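Local atomic coordinates of A-adding tRNA nucleotidyltransferase (Aquifex aeolicus, PDB entry 4WBY), a protein that adds the terminal adenosine to tRNA ending in CC, using ATP and magnesium to complete the CCA 3' terminus. Residues Tyr304-Phe309 against Thr336-Leu341. Residues are numbered along the deposited sequence; the frame is centred on the assembly and turned at random.
Sequences YKFMKF and TSVLLL
Phe-306 and Val-338 meet where helices 298-309 and 336-342 pack together, with Met-307 and Leu-341 touching beside them. From Phe-306 CB, which points toward the second helix but stands beyond touching range of it, the ring extends with CG anti to the backbone N (chi1 -167°). The CD1-CE1 bond of the ring makes the contact: CD1 lies 4.0 Å from Val-338 CG1, and CE1 3.9 Å from the same methyl, which approaches obliquely. CZ, at the tip, is farther, 4.7 Å from Val-338 CG1. Broad flat ring and valine methyl together bridge the helices; short, branched valine adds its methyl without pushing them apart. The closest CA atoms, of Met-307 and Val-338, are 7.8 Å apart. Flexible, unbranched Met-307 brings SD to 4.1 Å from Leu-341 CD2, which the leucine's branch carries out to it, while the bend at chi3 (72°) takes CE away. These two side chains cross at about a right angle. No hydrogen bond joins the segments, although Ser-337 OG is hydrogen-bonded to Thr-303 OG1, one turn before Met-307. This is apolar helix-helix packing in the all-helical C-terminal part of the enzyme, away from the ATP site.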
loop_
_atom_site.group_PDB
_atom_site.type_symbol
_atom_site.label_atom_id
_atom_site.label_comp_id
_atom_site.label_asym_id
_atom_site.label_seq_id
_atom_site.Cartn_x
_atom_site.Cartn_y
_atom_site.Cartn_z
ATOM N N TYR A 304 -12.462 5.915 14.215
ATOM C CA TYR A 304 -12.283 7.365 14.216
ATOM C C TYR A 304 -13.378 8.095 15.005
ATOM O O TYR A 304 -13.078 8.978 15.813
ATOM C CB TYR A 304 -12.225 7.906 12.786
ATOM C CG TYR A 304 -12.053 9.407 12.746
ATOM C CD1 TYR A 304 -10.834 9.997 13.063
ATOM C CD2 TYR A 304 -13.119 10.234 12.427
ATOM C CE1 TYR A 304 -10.688 11.379 13.054
ATOM C CE2 TYR A 304 -12.984 11.602 12.414
ATOM C CZ TYR A 304 -11.771 12.171 12.721
ATOM O OH TYR A 304 -11.664 13.545 12.711
ATOM N N LYS A 305 -14.637 7.724 14.792
ATOM C CA LYS A 305 -15.732 8.347 15.527
ATOM C C LYS A 305 -15.539 8.110 17.019
ATOM O O LYS A 305 -15.727 9.021 17.841
ATOM C CB LYS A 305 -17.080 7.798 15.052
ATOM C CG LYS A 305 -18.307 8.444 15.716
ATOM C CD LYS A 305 -19.577 7.836 15.146
ATOM C CE LYS A 305 -20.824 8.539 15.637
ATOM N NZ LYS A 305 -22.034 7.927 15.023
ATOM N N PHE A 306 -15.134 6.893 17.369
ATOM C CA PHE A 306 -14.891 6.528 18.758
ATOM C C PHE A 306 -13.747 7.351 19.346
ATOM O O PHE A 306 -13.841 7.848 20.471
ATOM C CB PHE A 306 -14.585 5.028 18.874
ATOM C CG PHE A 306 -14.626 4.515 20.287
ATOM C CD1 PHE A 306 -13.508 4.587 21.106
ATOM C CD2 PHE A 306 -15.796 3.982 20.801
ATOM C CE1 PHE A 306 -13.558 4.128 22.419
ATOM C CE2 PHE A 306 -15.856 3.506 22.108
ATOM C CZ PHE A 306 -14.734 3.581 22.923
ATOM N N MET A 307 -12.674 7.486 18.577
ATOM C CA MET A 307 -11.516 8.281 18.958
ATOM C C MET A 307 -11.955 9.702 19.309
ATOM O O MET A 307 -11.519 10.263 20.318
ATOM C CB MET A 307 -10.464 8.283 17.819
ATOM C CG MET A 307 -9.096 8.811 18.236
ATOM S SD MET A 307 -7.841 8.753 16.945
ATOM C CE MET A 307 -8.410 10.062 15.865
ATOM N N LYS A 308 -12.828 10.282 18.492
ATOM C CA LYS A 308 -13.204 11.680 18.694
ATOM C C LYS A 308 -14.200 11.869 19.845
ATOM O O LYS A 308 -14.035 12.782 20.659
ATOM C CB LYS A 308 -13.772 12.278 17.405
ATOM C CG LYS A 308 -12.809 12.238 16.225
ATOM C CD LYS A 308 -11.490 12.917 16.528
ATOM C CE LYS A 308 -11.659 14.423 16.581
ATOM N NZ LYS A 308 -10.351 15.117 16.690
ATOM N N PHE A 309 -15.220 11.015 19.925
ATOM C CA PHE A 309 -16.313 11.202 20.884
ATOM C C PHE A 309 -16.152 10.484 22.215
ATOM O O PHE A 309 -16.529 11.022 23.271
ATOM C CB PHE A 309 -17.624 10.740 20.254
ATOM C CG PHE A 309 -18.207 11.717 19.291
ATOM C CD1 PHE A 309 -17.810 11.723 17.963
ATOM C CD2 PHE A 309 -19.163 12.632 19.711
ATOM C CE1 PHE A 309 -18.350 12.628 17.067
ATOM C CE2 PHE A 309 -19.698 13.544 18.831
ATOM C CZ PHE A 309 -19.297 13.541 17.503
ATOM N N THR A 336 -10.015 -4.346 17.675
ATOM C CA THR A 336 -8.565 -4.389 17.875
ATOM C C THR A 336 -7.917 -3.018 17.726
ATOM O O THR A 336 -6.999 -2.669 18.475
ATOM C CB THR A 336 -7.903 -5.364 16.876
ATOM O OG1 THR A 336 -8.401 -6.682 17.108
ATOM C CG2 THR A 336 -6.388 -5.381 17.033
ATOM N N SER A 337 -8.396 -2.242 16.756
ATOM C CA SER A 337 -7.825 -0.918 16.495
ATOM C C SER A 337 -7.868 -0.001 17.718
ATOM O O SER A 337 -6.902 0.720 17.986
ATOM C CB SER A 337 -8.536 -0.252 15.312
ATOM O OG SER A 337 -9.940 -0.204 15.499
ATOM N N VAL A 338 -8.969 -0.028 18.466
ATOM C CA VAL A 338 -9.098 0.860 19.618
ATOM C C VAL A 338 -8.163 0.387 20.734
ATOM O O VAL A 338 -7.560 1.204 21.425
ATOM C CB VAL A 338 -10.561 0.943 20.137
ATOM C CG1 VAL A 338 -10.642 1.802 21.403
ATOM C CG2 VAL A 338 -11.472 1.499 19.050
ATOM N N LEU A 339 -8.016 -0.928 20.886
ATOM C CA LEU A 339 -7.072 -1.466 21.865
ATOM C C LEU A 339 -5.648 -0.983 21.589
ATOM O O LEU A 339 -4.924 -0.600 22.509
ATOM C CB LEU A 339 -7.090 -2.992 21.868
ATOM C CG LEU A 339 -8.433 -3.639 22.180
ATOM C CD1 LEU A 339 -8.290 -5.148 22.129
ATOM C CD2 LEU A 339 -8.935 -3.195 23.540
ATOM N N LEU A 340 -5.244 -1.008 20.323
ATOM C CA LEU A 340 -3.887 -0.600 19.979
ATOM C C LEU A 340 -3.711 0.906 20.197
ATOM O O LEU A 340 -2.664 1.353 20.667
ATOM C CB LEU A 340 -3.556 -1.007 18.542
ATOM C CG LEU A 340 -3.634 -2.521 18.314
ATOM C CD1 LEU A 340 -3.208 -2.917 16.906
ATOM C CD2 LEU A 340 -2.828 -3.279 19.358
ATOM N N LEU A 341 -4.751 1.683 19.905
ATOM C CA LEU A 341 -4.716 3.120 20.168
ATOM C C LEU A 341 -4.559 3.401 21.665
ATOM O O LEU A 341 -3.807 4.292 22.067
ATOM C CB LEU A 341 -5.978 3.792 19.625
ATOM C CG LEU A 341 -5.858 4.719 18.413
ATOM C CD1 LEU A 341 -4.700 4.343 17.493
ATOM C CD2 LEU A 341 -7.172 4.754 17.648
#